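Local coordinates for protein putative dioxygenase (Nostoc punctiforme, PDB 2PEB) that probably acts as a metal-dependent dioxygenase related to DOPA 4,5-dioxygenase, an enzyme that opens a catechol ring, and carries a zinc ion in this crystal, at residues H15-A20 against A104-N109; A21-A26 against W44-I49; A35-Q40 against V70-L75. One frame throughout, in Å; residues are numbered along the deposited sequence.

Interaction 1: residues H15-A20 against A104-N109. With ZN (zinc ion), chain C.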
ATOM      1  N   HIS A  15       4.289   8.876  -5.156  1.00 26.47           N
ATOM      2  CA  HIS A  15       5.426   9.760  -4.841  1.00 26.67           C
ATOM      3  C   HIS A  15       6.602   8.843  -4.473  1.00 27.65           C
ATOM      4  O   HIS A  15       6.545   8.091  -3.492  1.00 27.40           O
ATOM      5  CB  HIS A  15       5.058  10.792  -3.758  1.00 25.19           C
ATOM      6  CG  HIS A  15       3.996  11.765  -4.219  1.00 27.98           C
ATOM      7  ND1 HIS A  15       4.324  12.960  -4.834  1.00 24.45           N
ATOM      8  CD2 HIS A  15       2.642  11.725  -4.186  1.00 28.63           C
ATOM      9  CE1 HIS A  15       3.232  13.593  -5.191  1.00 30.40           C
ATOM     10  NE2 HIS A  15       2.194  12.903  -4.764  1.00 21.97           N
ATOM     11  N   VAL A  16       7.625   8.848  -5.320  1.00 26.08           N
ATOM     12  CA  VAL A  16       8.796   7.998  -5.158  1.00 25.06           C
ATOM     13  C   VAL A  16       9.879   8.855  -4.566  1.00 25.85           C
ATOM     14  O   VAL A  16      10.380   9.807  -5.207  1.00 26.42           O
ATOM     15  CB  VAL A  16       9.237   7.396  -6.513  1.00 22.80           C
ATOM     16  CG1 VAL A  16      10.444   6.489  -6.320  1.00 22.79           C
ATOM     17  CG2 VAL A  16       8.090   6.627  -7.201  1.00 25.19           C
ATOM     18  N   TYR A  17      10.198   8.589  -3.301  1.00 24.97           N
ATOM     19  CA  TYR A  17      11.192   9.329  -2.571  1.00 24.79           C
ATOM     20  C   TYR A  17      12.601   8.799  -2.823  1.00 23.29           C
ATOM     21  O   TYR A  17      12.814   7.598  -3.058  1.00 25.47           O
ATOM     22  CB  TYR A  17      10.858   9.350  -1.070  1.00 25.16           C
ATOM     23  CG  TYR A  17       9.510   9.971  -0.830  1.00 24.33           C
ATOM     24  CD1 TYR A  17       9.387  11.342  -0.715  1.00 24.98           C
ATOM     25  CD2 TYR A  17       8.336   9.195  -0.752  1.00 24.12           C
ATOM     26  CE1 TYR A  17       8.151  11.944  -0.554  1.00 25.22           C
ATOM     27  CE2 TYR A  17       7.077   9.799  -0.555  1.00 26.27           C
ATOM     28  CZ  TYR A  17       7.009  11.185  -0.451  1.00 31.46           C
ATOM     29  OH  TYR A  17       5.817  11.838  -0.302  1.00 27.12           O
ATOM     30  N   PHE A  18      13.561   9.706  -2.757  1.00 24.66           N
ATOM     31  CA  PHE A  18      14.955   9.320  -2.940  1.00 25.47           C
ATOM     32  C   PHE A  18      15.892  10.338  -2.306  1.00 27.06           C
ATOM     33  O   PHE A  18      15.504  11.438  -1.936  1.00 26.70           O
ATOM     34  CB  PHE A  18      15.270   9.173  -4.444  1.00 26.43           C
ATOM     35  CG  PHE A  18      15.063  10.438  -5.210  1.00 24.77           C
ATOM     36  CD1 PHE A  18      16.076  11.387  -5.298  1.00 30.03           C
ATOM     37  CD2 PHE A  18      13.806  10.726  -5.760  1.00 26.99           C
ATOM     38  CE1 PHE A  18      15.868  12.572  -5.941  1.00 28.39           C
ATOM     39  CE2 PHE A  18      13.599  11.919  -6.394  1.00 25.64           C
ATOM     40  CZ  PHE A  18      14.614  12.833  -6.493  1.00 30.15           C
ATOM     41  N   ASP A  19      17.156   9.957  -2.202  1.00 28.13           N
ATOM     42  CA  ASP A  19      18.213  10.917  -1.867  1.00 28.94           C
ATOM     43  C   ASP A  19      19.347  10.710  -2.859  1.00 28.52           C
ATOM     44  O   ASP A  19      19.225   9.876  -3.750  1.00 28.17           O
ATOM     45  CB  ASP A  19      18.652  10.791  -0.406  1.00 29.74           C
ATOM     46  CG  ASP A  19      19.117   9.409  -0.038  1.00 32.03           C
ATOM     47  OD1 ASP A  19      19.525   8.635  -0.913  1.00 33.81           O
ATOM     48  OD2 ASP A  19      19.077   9.083   1.163  1.00 39.01           O
ATOM     49  N   ALA A  20      20.439  11.458  -2.714  1.00 27.73           N
ATOM     50  CA  ALA A  20      21.598  11.314  -3.616  1.00 29.68           C
ATOM     51  C   ALA A  20      22.030   9.866  -3.783  1.00 27.27           C
ATOM     52  O   ALA A  20      22.334   9.452  -4.892  1.00 30.18           O
ATOM     53  CB  ALA A  20      22.779  12.142  -3.116  1.00 29.18           C
ATOM     54  N   ALA A 104       9.239   2.140   3.989  1.00 29.17           N
ATOM     55  CA  ALA A 104       9.055   2.669   5.322  1.00 25.08           C
ATOM     56  C   ALA A 104       8.471   4.074   5.178  1.00 29.90           C
ATOM     57  O   ALA A 104       9.003   4.896   4.426  1.00 31.52           O
ATOM     58  CB  ALA A 104      10.397   2.664   6.089  1.00 26.75           C
ATOM     59  N   ALA A 105       7.364   4.334   5.863  1.00 30.40           N
ATOM     60  CA  ALA A 105       6.659   5.595   5.707  1.00 29.95           C
ATOM     61  C   ALA A 105       7.516   6.757   6.155  1.00 28.30           C
ATOM     62  O   ALA A 105       8.295   6.680   7.130  1.00 28.13           O
ATOM     63  CB  ALA A 105       5.351   5.600   6.471  1.00 31.44           C
ATOM     64  N   LEU A 106       7.343   7.858   5.440  1.00 28.07           N
ATOM     65  CA  LEU A 106       7.885   9.132   5.844  1.00 28.23           C
ATOM     66  C   LEU A 106       6.804   9.997   6.447  1.00 28.96           C
ATOM     67  O   LEU A 106       5.607   9.740   6.288  1.00 30.58           O
ATOM     68  CB  LEU A 106       8.524   9.820   4.642  1.00 28.67           C
ATOM     69  CG  LEU A 106       9.540   8.980   3.875  1.00 30.94           C
ATOM     70  CD1 LEU A 106      10.024   9.714   2.607  1.00 31.94           C
ATOM     71  CD2 LEU A 106      10.719   8.591   4.734  1.00 30.19           C
ATOM     72  N   ALA A 107       7.243  11.030   7.148  1.00 28.10           N
ATOM     73  CA  ALA A 107       6.339  11.937   7.828  1.00 28.81           C
ATOM     74  C   ALA A 107       6.048  13.138   6.927  1.00 26.40           C
ATOM     75  O   ALA A 107       6.876  14.030   6.767  1.00 32.15           O
ATOM     76  CB  ALA A 107       6.923  12.389   9.158  1.00 28.53           C
ATOM     77  N   LEU A 108       4.833  13.179   6.395  1.00 26.27           N
ATOM     78  CA  LEU A 108       4.390  14.245   5.504  0.50 25.51           C
ATOM     79  C   LEU A 108       3.953  15.479   6.295  1.00 23.89           C
ATOM     80  O   LEU A 108       3.412  15.351   7.401  1.00 25.18           O
ATOM     81  CB  LEU A 108       3.212  13.756   4.660  0.50 26.62           C
ATOM     82  CG  LEU A 108       3.376  12.389   3.967  0.50 25.49           C
ATOM     83  CD1 LEU A 108       2.092  12.030   3.285  0.50 26.51           C
ATOM     84  CD2 LEU A 108       4.528  12.414   2.962  0.50 24.54           C
ATOM     85  N   ASN A 109       4.169  16.664   5.717  1.00 25.38           N
ATOM     86  CA  ASN A 109       3.628  17.877   6.270  1.00 24.49           C
ATOM     87  C   ASN A 109       2.166  18.030   5.785  1.00 24.41           C
ATOM     88  O   ASN A 109       1.872  18.576   4.719  1.00 24.42           O
ATOM     89  CB  ASN A 109       4.485  19.100   5.970  1.00 25.40           C
ATOM     90  CG  ASN A 109       3.907  20.360   6.549  1.00 26.45           C
ATOM     91  OD1 ASN A 109       2.811  20.353   7.110  1.00 23.93           O
ATOM     92  ND2 ASN A 109       4.635  21.473   6.407  1.00 21.34           N
TER
HETATM   93 ZN    ZN C 200       0.407  13.402  -5.097  0.50 14.28          ZN
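Tyr17 of the strand and Leu106 of the loop meet by a CH-pi contact. The methyl CD1 of Leu106 sits 3.8 Å from the centroid of the Tyr17 ring, only 24° off its normal. It is displaced toward the CB end of the ring, where Tyr17 CG and Leu106 CD1 are 3.5 Å apart. The leucine reaches that far because CD1 stands anti to CA (chi2 175°), so the branch runs straight out from the loop. At the hydroxyl end, Leu108 CD2 approaches obliquely, 4.4 Å from Tyr17 CZ, though Leu108 is modelled in two conformations and this approach is less certain.

No hydrogen bond joins the segments. The Tyr17 hydroxyl is instead bonded to ND1 of His52, so the ring is fixed at its polar end while the loop covers a face. Metal binding belongs to the strand alone: beside the contact, His15 NE2 binds zinc at 1.9 Å, with His13 and His85 as further ligands, in what is probably the active site.

His15 and Tyr17, two residues apart, project from the same side of strand 11-18, which lies between strands 55-61 and 82-87. Met56 and Leu83 flank Tyr17, Leu106 touches Pro53, and Leu108 rests on Leu83. The loop itself runs from strand 100-102, outermost in this chain's sheet, to helix 110-115, with Asn109 as N-cap through its OD1 bond to Phe112 N.

Interaction 2: residues A21-A26 against W44-I49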
ATOM      1  N   ALA A  21      22.111   9.119  -2.677  1.00 26.91           N
ATOM      2  CA  ALA A  21      22.540   7.708  -2.697  1.00 26.72           C
ATOM      3  C   ALA A  21      21.649   6.802  -3.527  1.00 28.77           C
ATOM      4  O   ALA A  21      22.123   5.858  -4.151  1.00 30.28           O
ATOM      5  CB  ALA A  21      22.649   7.149  -1.269  1.00 26.91           C
ATOM      6  N   SER A  22      20.353   7.077  -3.521  1.00 29.75           N
ATOM      7  CA  SER A  22      19.377   6.234  -4.195  1.00 26.64           C
ATOM      8  C   SER A  22      18.838   6.868  -5.476  1.00 25.74           C
ATOM      9  O   SER A  22      17.921   6.323  -6.090  1.00 24.24           O
ATOM     10  CB  SER A  22      18.197   5.947  -3.267  1.00 27.39           C
ATOM     11  OG  SER A  22      17.618   7.152  -2.813  1.00 28.48           O
ATOM     12  N   ARG A  23      19.351   8.026  -5.866  1.00 25.69           N
ATOM     13  CA  ARG A  23      18.757   8.749  -7.000  1.00 26.23           C
ATOM     14  C   ARG A  23      18.763   7.915  -8.278  1.00 27.71           C
ATOM     15  O   ARG A  23      17.801   7.936  -9.052  1.00 27.42           O
ATOM     16  CB  ARG A  23      19.519  10.034  -7.205  1.00 28.87           C
ATOM     17  CG  ARG A  23      18.922  10.984  -8.169  1.00 37.43           C
ATOM     18  CD  ARG A  23      19.897  12.145  -8.396  1.00 41.80           C
ATOM     19  NE  ARG A  23      19.201  13.315  -8.908  1.00 49.90           N
ATOM     20  CZ  ARG A  23      18.709  13.427 -10.144  1.00 59.96           C
ATOM     21  NH1 ARG A  23      18.827  12.450 -11.043  1.00 66.21           N
ATOM     22  NH2 ARG A  23      18.087  14.544 -10.487  1.00 63.83           N
ATOM     23  N   ASP A  24      19.827   7.152  -8.474  1.00 27.64           N
ATOM     24  CA  ASP A  24      19.947   6.334  -9.675  1.00 30.26           C
ATOM     25  C   ASP A  24      18.975   5.165  -9.693  1.00 27.62           C
ATOM     26  O   ASP A  24      18.383   4.871 -10.724  1.00 28.62           O
ATOM     27  CB  ASP A  24      21.392   5.853  -9.882  1.00 30.98           C
ATOM     28  CG  ASP A  24      22.356   6.994 -10.186  1.00 37.44           C
ATOM     29  OD1 ASP A  24      21.940   8.030 -10.778  1.00 47.11           O
ATOM     30  OD2 ASP A  24      23.548   6.857  -9.830  1.00 51.24           O
ATOM     31  N   VAL A  25      18.782   4.493  -8.564  1.00 27.67           N
ATOM     32  CA  VAL A  25      17.704   3.510  -8.456  1.00 27.29           C
ATOM     33  C   VAL A  25      16.336   4.165  -8.780  1.00 24.18           C
ATOM     34  O   VAL A  25      15.486   3.622  -9.486  1.00 22.87           O
ATOM     35  CB  VAL A  25      17.650   2.881  -7.017  1.00 28.09           C
ATOM     36  CG1 VAL A  25      16.397   2.043  -6.838  1.00 29.98           C
ATOM     37  CG2 VAL A  25      18.919   2.065  -6.766  1.00 31.45           C
ATOM     38  N   ALA A  26      16.117   5.342  -8.233  1.00 23.13           N
ATOM     39  CA  ALA A  26      14.866   6.062  -8.465  1.00 22.46           C
ATOM     40  C   ALA A  26      14.701   6.329  -9.970  1.00 21.40           C
ATOM     41  O   ALA A  26      13.604   6.251 -10.496  1.00 22.48           O
ATOM     42  CB  ALA A  26      14.883   7.400  -7.685  1.00 23.69           C
ATOM     43  N   TRP A  44      10.994  16.135 -11.341  1.00 30.99           N
ATOM     44  CA  TRP A  44      11.897  15.583 -10.414  1.00 29.37           C
ATOM     45  C   TRP A  44      12.192  16.705  -9.400  1.00 28.83           C
ATOM     46  O   TRP A  44      12.593  17.794  -9.781  1.00 27.99           O
ATOM     47  CB  TRP A  44      13.113  15.155 -11.216  1.00 35.63           C
ATOM     48  CG  TRP A  44      14.027  14.344 -10.521  1.00 40.07           C
ATOM     49  CD1 TRP A  44      14.893  14.752  -9.564  1.00 39.47           C
ATOM     50  CD2 TRP A  44      14.245  12.944 -10.701  1.00 31.97           C
ATOM     51  NE1 TRP A  44      15.644  13.694  -9.127  1.00 45.06           N
ATOM     52  CE2 TRP A  44      15.261  12.569  -9.808  1.00 41.81           C
ATOM     53  CE3 TRP A  44      13.716  11.980 -11.553  1.00 43.10           C
ATOM     54  CZ2 TRP A  44      15.718  11.267  -9.706  1.00 40.13           C
ATOM     55  CZ3 TRP A  44      14.187  10.701 -11.457  1.00 38.65           C
ATOM     56  CH2 TRP A  44      15.166  10.351 -10.541  1.00 34.58           C
ATOM     57  N   PHE A  45      11.944  16.456  -8.120  1.00 25.14           N
ATOM     58  CA  PHE A  45      12.359  17.387  -7.050  1.00 26.72           C
ATOM     59  C   PHE A  45      13.500  16.783  -6.244  1.00 26.30           C
ATOM     60  O   PHE A  45      13.296  15.846  -5.492  1.00 26.98           O
ATOM     61  CB  PHE A  45      11.176  17.696  -6.153  1.00 28.36           C
ATOM     62  CG  PHE A  45      10.078  18.443  -6.849  1.00 32.68           C
ATOM     63  CD1 PHE A  45      10.171  19.818  -7.003  1.00 30.61           C
ATOM     64  CD2 PHE A  45       8.968  17.784  -7.364  1.00 36.55           C
ATOM     65  CE1 PHE A  45       9.168  20.546  -7.640  1.00 32.99           C
ATOM     66  CE2 PHE A  45       7.963  18.504  -8.027  1.00 41.22           C
ATOM     67  CZ  PHE A  45       8.062  19.894  -8.158  1.00 33.24           C
ATOM     68  N   ASP A  46      14.707  17.323  -6.374  1.00 28.73           N
ATOM     69  CA  ASP A  46      15.834  16.795  -5.612  1.00 30.59           C
ATOM     70  C   ASP A  46      15.767  17.152  -4.128  1.00 29.12           C
ATOM     71  O   ASP A  46      16.330  16.437  -3.291  1.00 33.16           O
ATOM     72  CB  ASP A  46      17.159  17.262  -6.214  1.00 31.35           C
ATOM     73  CG  ASP A  46      17.525  16.482  -7.447  1.00 40.30           C
ATOM     74  OD1 ASP A  46      17.598  15.233  -7.369  1.00 42.36           O
ATOM     75  OD2 ASP A  46      17.726  17.121  -8.500  1.00 54.24           O
ATOM     76  N   LYS A  47      15.036  18.210  -3.818  1.00 27.09           N
ATOM     77  CA  LYS A  47      14.891  18.708  -2.460  1.00 27.97           C
ATOM     78  C   LYS A  47      13.445  18.584  -1.971  1.00 27.57           C
ATOM     79  O   LYS A  47      12.501  18.556  -2.765  1.00 27.09           O
ATOM     80  CB  LYS A  47      15.331  20.188  -2.426  1.00 28.76           C
ATOM     81  CG  LYS A  47      16.840  20.393  -2.607  1.00 34.46           C
ATOM     82  N   PRO A  48      13.258  18.553  -0.653  1.00 26.35           N
ATOM     83  CA  PRO A  48      11.863  18.553  -0.203  1.00 25.60           C
ATOM     84  C   PRO A  48      11.040  19.764  -0.675  1.00 26.29           C
ATOM     85  O   PRO A  48      11.510  20.909  -0.682  1.00 26.65           O
ATOM     86  CB  PRO A  48      11.989  18.548   1.312  1.00 23.79           C
ATOM     87  CG  PRO A  48      13.372  18.065   1.612  1.00 24.84           C
ATOM     88  CD  PRO A  48      14.210  18.506   0.467  1.00 25.04           C
ATOM     89  N   ILE A  49       9.798  19.502  -1.042  1.00 29.12           N
ATOM     90  CA  ILE A  49       8.862  20.534  -1.474  1.00 29.99           C
ATOM     91  C   ILE A  49       7.482  20.191  -0.926  1.00 30.09           C
ATOM     92  O   ILE A  49       7.107  19.014  -0.817  1.00 25.34           O
ATOM     93  CB  ILE A  49       8.850  20.684  -3.026  1.00 30.33           C
ATOM     94  CG1 ILE A  49       8.131  21.969  -3.468  1.00 33.18           C
ATOM     95  CG2 ILE A  49       8.235  19.478  -3.705  1.00 28.26           C
ATOM     96  CD1 ILE A  49       9.002  23.138  -3.423  1.00 37.01           C
TER
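The guanidinium of Arg23 lies over one face of the Trp44 indole, the two planes 27° apart, while its edge faces the carboxylate of Asp46. Its side chain spans the gap because it is stretched, CG anti to the backbone N (chi1 -171°) and extended from CG to NE. Arg23 CG then passes 3.6 Å from Trp44 CZ2, and the charged end slides across the indole toward the pyrrole nitrogen. Arg23 NH2 and Trp44 NE1 come as close as 2.9 Å, yet both are donors and no bond joins them; each turns to Asp46 instead.

The contact joins the start of helix 23-36 to Trp44, near the end of strand 40-45, outermost in this chain's sheet; with strand 11-18 they make the first beta-alpha-beta unit of a probably ferredoxin-like fold. Arg23 grips the carboxylate side-on. Its NE gives a hydrogen bond of 2.9 Å to Asp46 OD1, tilted from the guanidinium plane, and NH2 gives a nearly straight one of 3.3 Å (174°) to Asp46 OD2, using the syn lone pair. Trp44 NE1 donates to Asp46 OD1 at 3.0 Å, from the opposite carboxylate face to Arg23 NE, so that OD1 holds the guanidinium and the indole N-H together and limits the indole's rotation. At the far rim of the indole, Trp44 CH2 packs 4.1 Å from Ala26 CB, and Phe18 of the central strand meets the same ring.

Interaction 3: residues A35-Q40 against V70-L75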
ATOM      1  N   ALA A  35       7.916   3.165 -19.244  1.00 24.27           N
ATOM      2  CA  ALA A  35       8.047   2.158 -20.299  1.00 24.18           C
ATOM      3  C   ALA A  35       6.854   1.239 -20.316  1.00 23.98           C
ATOM      4  O   ALA A  35       6.477   0.724 -21.354  1.00 27.84           O
ATOM      5  CB  ALA A  35       9.315   1.319 -20.058  1.00 28.04           C
ATOM      6  N   ARG A  36       6.259   0.996 -19.156  1.00 25.41           N
ATOM      7  CA  ARG A  36       5.264  -0.096 -19.042  1.00 26.73           C
ATOM      8  C   ARG A  36       3.805   0.310 -18.892  1.00 26.77           C
ATOM      9  O   ARG A  36       2.928  -0.429 -19.282  1.00 28.50           O
ATOM     10  CB  ARG A  36       5.616  -0.989 -17.864  1.00 28.17           C
ATOM     11  CG  ARG A  36       6.892  -1.751 -17.990  1.00 27.48           C
ATOM     12  CD  ARG A  36       7.264  -2.506 -16.720  1.00 32.09           C
ATOM     13  NE  ARG A  36       8.351  -3.446 -16.982  1.00 34.62           N
ATOM     14  CZ  ARG A  36       9.625  -3.116 -17.165  1.00 41.13           C
ATOM     15  NH1 ARG A  36      10.023  -1.847 -17.103  1.00 40.82           N
ATOM     16  NH2 ARG A  36      10.515  -4.075 -17.425  1.00 40.92           N
ATOM     17  N   PHE A  37       3.537   1.443 -18.243  1.00 24.85           N
ATOM     18  CA  PHE A  37       2.191   1.741 -17.786  1.00 24.52           C
ATOM     19  C   PHE A  37       1.706   3.066 -18.343  1.00 25.27           C
ATOM     20  O   PHE A  37       2.476   3.845 -18.926  1.00 27.05           O
ATOM     21  CB  PHE A  37       2.125   1.719 -16.260  1.00 25.72           C
ATOM     22  CG  PHE A  37       2.702   0.461 -15.668  1.00 23.79           C
ATOM     23  CD1 PHE A  37       2.134  -0.771 -15.918  1.00 27.02           C
ATOM     24  CD2 PHE A  37       3.883   0.514 -14.924  1.00 25.29           C
ATOM     25  CE1 PHE A  37       2.720  -1.949 -15.369  1.00 29.68           C
ATOM     26  CE2 PHE A  37       4.470  -0.636 -14.387  1.00 27.81           C
ATOM     27  CZ  PHE A  37       3.903  -1.877 -14.651  1.00 26.04           C
ATOM     28  N   GLU A  38       0.392   3.272 -18.226  1.00 24.50           N
ATOM     29  CA  GLU A  38      -0.226   4.523 -18.632  1.00 24.50           C
ATOM     30  C   GLU A  38      -0.147   5.475 -17.471  1.00 25.04           C
ATOM     31  O   GLU A  38      -0.956   5.444 -16.531  1.00 26.34           O
ATOM     32  CB  GLU A  38      -1.646   4.294 -19.089  1.00 25.69           C
ATOM     33  CG  GLU A  38      -1.715   3.341 -20.266  1.00 30.00           C
ATOM     34  CD  GLU A  38      -3.140   3.000 -20.710  1.00 45.38           C
ATOM     35  OE1 GLU A  38      -4.130   3.521 -20.148  1.00 42.59           O
ATOM     36  OE2 GLU A  38      -3.259   2.202 -21.653  1.00 44.03           O
ATOM     37  N   VAL A  39       0.902   6.276 -17.475  1.00 24.04           N
ATOM     38  CA  VAL A  39       1.189   7.185 -16.376  1.00 24.33           C
ATOM     39  C   VAL A  39       1.612   8.559 -16.896  1.00 24.84           C
ATOM     40  O   VAL A  39       1.942   8.723 -18.056  1.00 26.22           O
ATOM     41  CB  VAL A  39       2.330   6.684 -15.461  1.00 24.83           C
ATOM     42  CG1 VAL A  39       1.956   5.378 -14.742  1.00 24.35           C
ATOM     43  CG2 VAL A  39       3.637   6.559 -16.264  1.00 27.61           C
ATOM     44  N   GLN A  40       1.467   9.556 -16.042  1.00 26.42           N
ATOM     45  CA  GLN A  40       1.942  10.915 -16.287  0.50 26.53           C
ATOM     46  C   GLN A  40       3.048  11.143 -15.274  1.00 26.64           C
ATOM     47  O   GLN A  40       2.794  11.108 -14.080  1.00 26.36           O
ATOM     48  CB  GLN A  40       0.800  11.938 -16.078  0.50 26.81           C
ATOM     49  CG  GLN A  40      -0.571  11.546 -16.673  0.50 26.58           C
ATOM     50  CD  GLN A  40      -1.770  11.706 -15.686  0.50 33.65           C
ATOM     51  OE1 GLN A  40      -2.408  10.715 -15.305  0.50 36.57           O
ATOM     52  NE2 GLN A  40      -2.079  12.946 -15.297  0.50 30.00           N
ATOM     53  N   VAL A  70       0.972  -0.541  -9.085  1.00 24.48           N
ATOM     54  CA  VAL A  70       1.249  -0.722  -7.675  1.00 24.44           C
ATOM     55  C   VAL A  70       1.879  -2.117  -7.408  1.00 22.73           C
ATOM     56  O   VAL A  70       2.962  -2.215  -6.826  1.00 25.14           O
ATOM     57  CB  VAL A  70       0.029  -0.435  -6.797  1.00 22.87           C
ATOM     58  CG1 VAL A  70       0.353  -0.764  -5.318  1.00 24.22           C
ATOM     59  CG2 VAL A  70      -0.368   1.079  -6.928  1.00 26.51           C
ATOM     60  N   PRO A  71       1.287  -3.186  -7.973  1.00 25.26           N
ATOM     61  CA  PRO A  71       2.017  -4.485  -7.876  1.00 25.68           C
ATOM     62  C   PRO A  71       3.414  -4.484  -8.493  1.00 24.35           C
ATOM     63  O   PRO A  71       4.335  -5.097  -7.933  1.00 23.95           O
ATOM     64  CB  PRO A  71       1.060  -5.467  -8.520  1.00 23.54           C
ATOM     65  CG  PRO A  71      -0.303  -4.829  -8.407  1.00 24.12           C
ATOM     66  CD  PRO A  71      -0.017  -3.353  -8.631  1.00 21.47           C
ATOM     67  N   TRP A  72       3.608  -3.752  -9.595  1.00 23.52           N
ATOM     68  CA  TRP A  72       4.937  -3.621 -10.149  1.00 24.85           C
ATOM     69  C   TRP A  72       5.911  -2.982  -9.190  1.00 24.07           C
ATOM     70  O   TRP A  72       7.027  -3.483  -9.017  1.00 24.75           O
ATOM     71  CB  TRP A  72       4.934  -2.911 -11.492  1.00 25.99           C
ATOM     72  CG  TRP A  72       6.218  -2.996 -12.229  1.00 28.08           C
ATOM     73  CD1 TRP A  72       6.628  -3.986 -13.086  1.00 25.30           C
ATOM     74  CD2 TRP A  72       7.288  -2.027 -12.195  1.00 26.28           C
ATOM     75  NE1 TRP A  72       7.882  -3.683 -13.579  1.00 26.59           N
ATOM     76  CE2 TRP A  72       8.310  -2.488 -13.046  1.00 22.97           C
ATOM     77  CE3 TRP A  72       7.473  -0.800 -11.527  1.00 26.84           C
ATOM     78  CZ2 TRP A  72       9.496  -1.793 -13.220  1.00 26.31           C
ATOM     79  CZ3 TRP A  72       8.669  -0.101 -11.721  1.00 27.04           C
ATOM     80  CH2 TRP A  72       9.652  -0.599 -12.564  1.00 27.79           C
ATOM     81  N   LEU A  73       5.554  -1.858  -8.589  1.00 24.57           N
ATOM     82  CA  LEU A  73       6.380  -1.206  -7.589  1.00 25.70           C
ATOM     83  C   LEU A  73       6.605  -2.067  -6.336  1.00 24.13           C
ATOM     84  O   LEU A  73       7.685  -2.062  -5.737  1.00 26.39           O
ATOM     85  CB  LEU A  73       5.753   0.145  -7.229  1.00 26.03           C
ATOM     86  CG  LEU A  73       5.798   1.237  -8.308  1.00 25.23           C
ATOM     87  CD1 LEU A  73       4.942   2.447  -7.860  1.00 28.52           C
ATOM     88  CD2 LEU A  73       7.231   1.581  -8.534  1.00 27.03           C
HETATM   89  N   MSE A  74       5.597  -2.849  -5.976  1.00 28.34           N
HETATM   90  CA  MSE A  74       5.763  -3.793  -4.876  1.00 27.87           C
HETATM   91  C   MSE A  74       6.991  -4.657  -5.033  1.00 24.98           C
HETATM   92  O   MSE A  74       7.753  -4.906  -4.092  1.00 26.15           O
HETATM   93  CB  MSE A  74       4.541  -4.684  -4.737  1.00 26.06           C
HETATM   94  CG  MSE A  74       3.406  -4.038  -3.897  1.00 27.34           C
HETATM   95 SE   MSE A  74       1.628  -4.725  -4.058  0.75 22.92          SE
HETATM   96  CE  MSE A  74       1.560  -5.455  -2.372  1.00 24.20           C
ATOM     97  N   LEU A  75       7.183  -5.107  -6.298  1.00 26.56           N
ATOM     98  CA  LEU A  75       8.182  -6.041  -6.625  1.00 26.78           C
ATOM     99  C   LEU A  75       9.478  -5.350  -7.041  1.00 25.62           C
ATOM    100  O   LEU A  75      10.567  -5.924  -6.886  1.00 25.75           O
ATOM    101  CB  LEU A  75       7.740  -6.957  -7.764  1.00 26.35           C
ATOM    102  CG  LEU A  75       6.541  -7.862  -7.520  1.00 32.42           C
ATOM    103  CD1 LEU A  75       6.290  -8.783  -8.756  1.00 24.33           C
ATOM    104  CD2 LEU A  75       6.776  -8.678  -6.290  1.00 35.23           C
TER
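Where Trp72 meets Phe37 and Arg36, the turn of helix that presents it is closed by the bond from Met74 N to Val70 O, 2.8 Å long; Met74 is present as selenomethionine. No hydrogen bond crosses between the segments. Phe37 points an edge at one face of the indole in a T-shaped pair: the phenyl centroid is 5.2 Å from that of the five-membered ring, and the planes stand at 69°. CZ and CE2 of Phe37 carry that edge: CZ lies 3.5 Å from Trp72 CG and equally near Trp72 CB, where the indole leaves its helix, and CE2 stands over the indole face. One face of the Phe37 ring is covered by CB of Arg36, its neighbour in sequence.

In this ferredoxin-like fold the two helices, 23-36 and 66-76, lie side by side on the sheet. The contact joins the C-terminal end of the first, where Phe37 is the first residue to leave helical geometry, to the middle of the second. With CG anti to its backbone N (chi1 -168°), Trp72 extends its ring toward that end, where it also rests on Leu33.

The Arg36 side chain crosses that of Trp72 at about a right angle, though the guanidinium and indole planes are only 29° apart. Its CD lies 3.4 Å from Trp72 NE1; its NH1 approaches Trp72 CZ2 at 3.9 Å, placing that carbon over a face of the guanidinium. The same NH1 makes a weak hydrogen bond to Gly32 O, and Arg36 also packs on Lys3 of the second subunit.

In the fold
Interactions 1 and 2 form one continuous corner, their centres 9 Å apart. Phe18 joins them: it leaves strand 11-18 on the side away from Tyr17, and its CZ packs 3.0 Å from Trp44 NE1, while its CB lies 3.7 Å from Ala26 CB. Interaction 3 is 18 Å from each of the others, centre to centre, and touches neither, its nearest atoms being about 5 Å from those of interaction 1. It shares helix 23-36 with interaction 2, and the two contacts lie at opposite ends of that helix. The metal belongs to interaction 1: His15 is one of the zinc's three histidine ligands, on the sheet face that Tyr17 shares, whereas Phe18 faces helix 23-36.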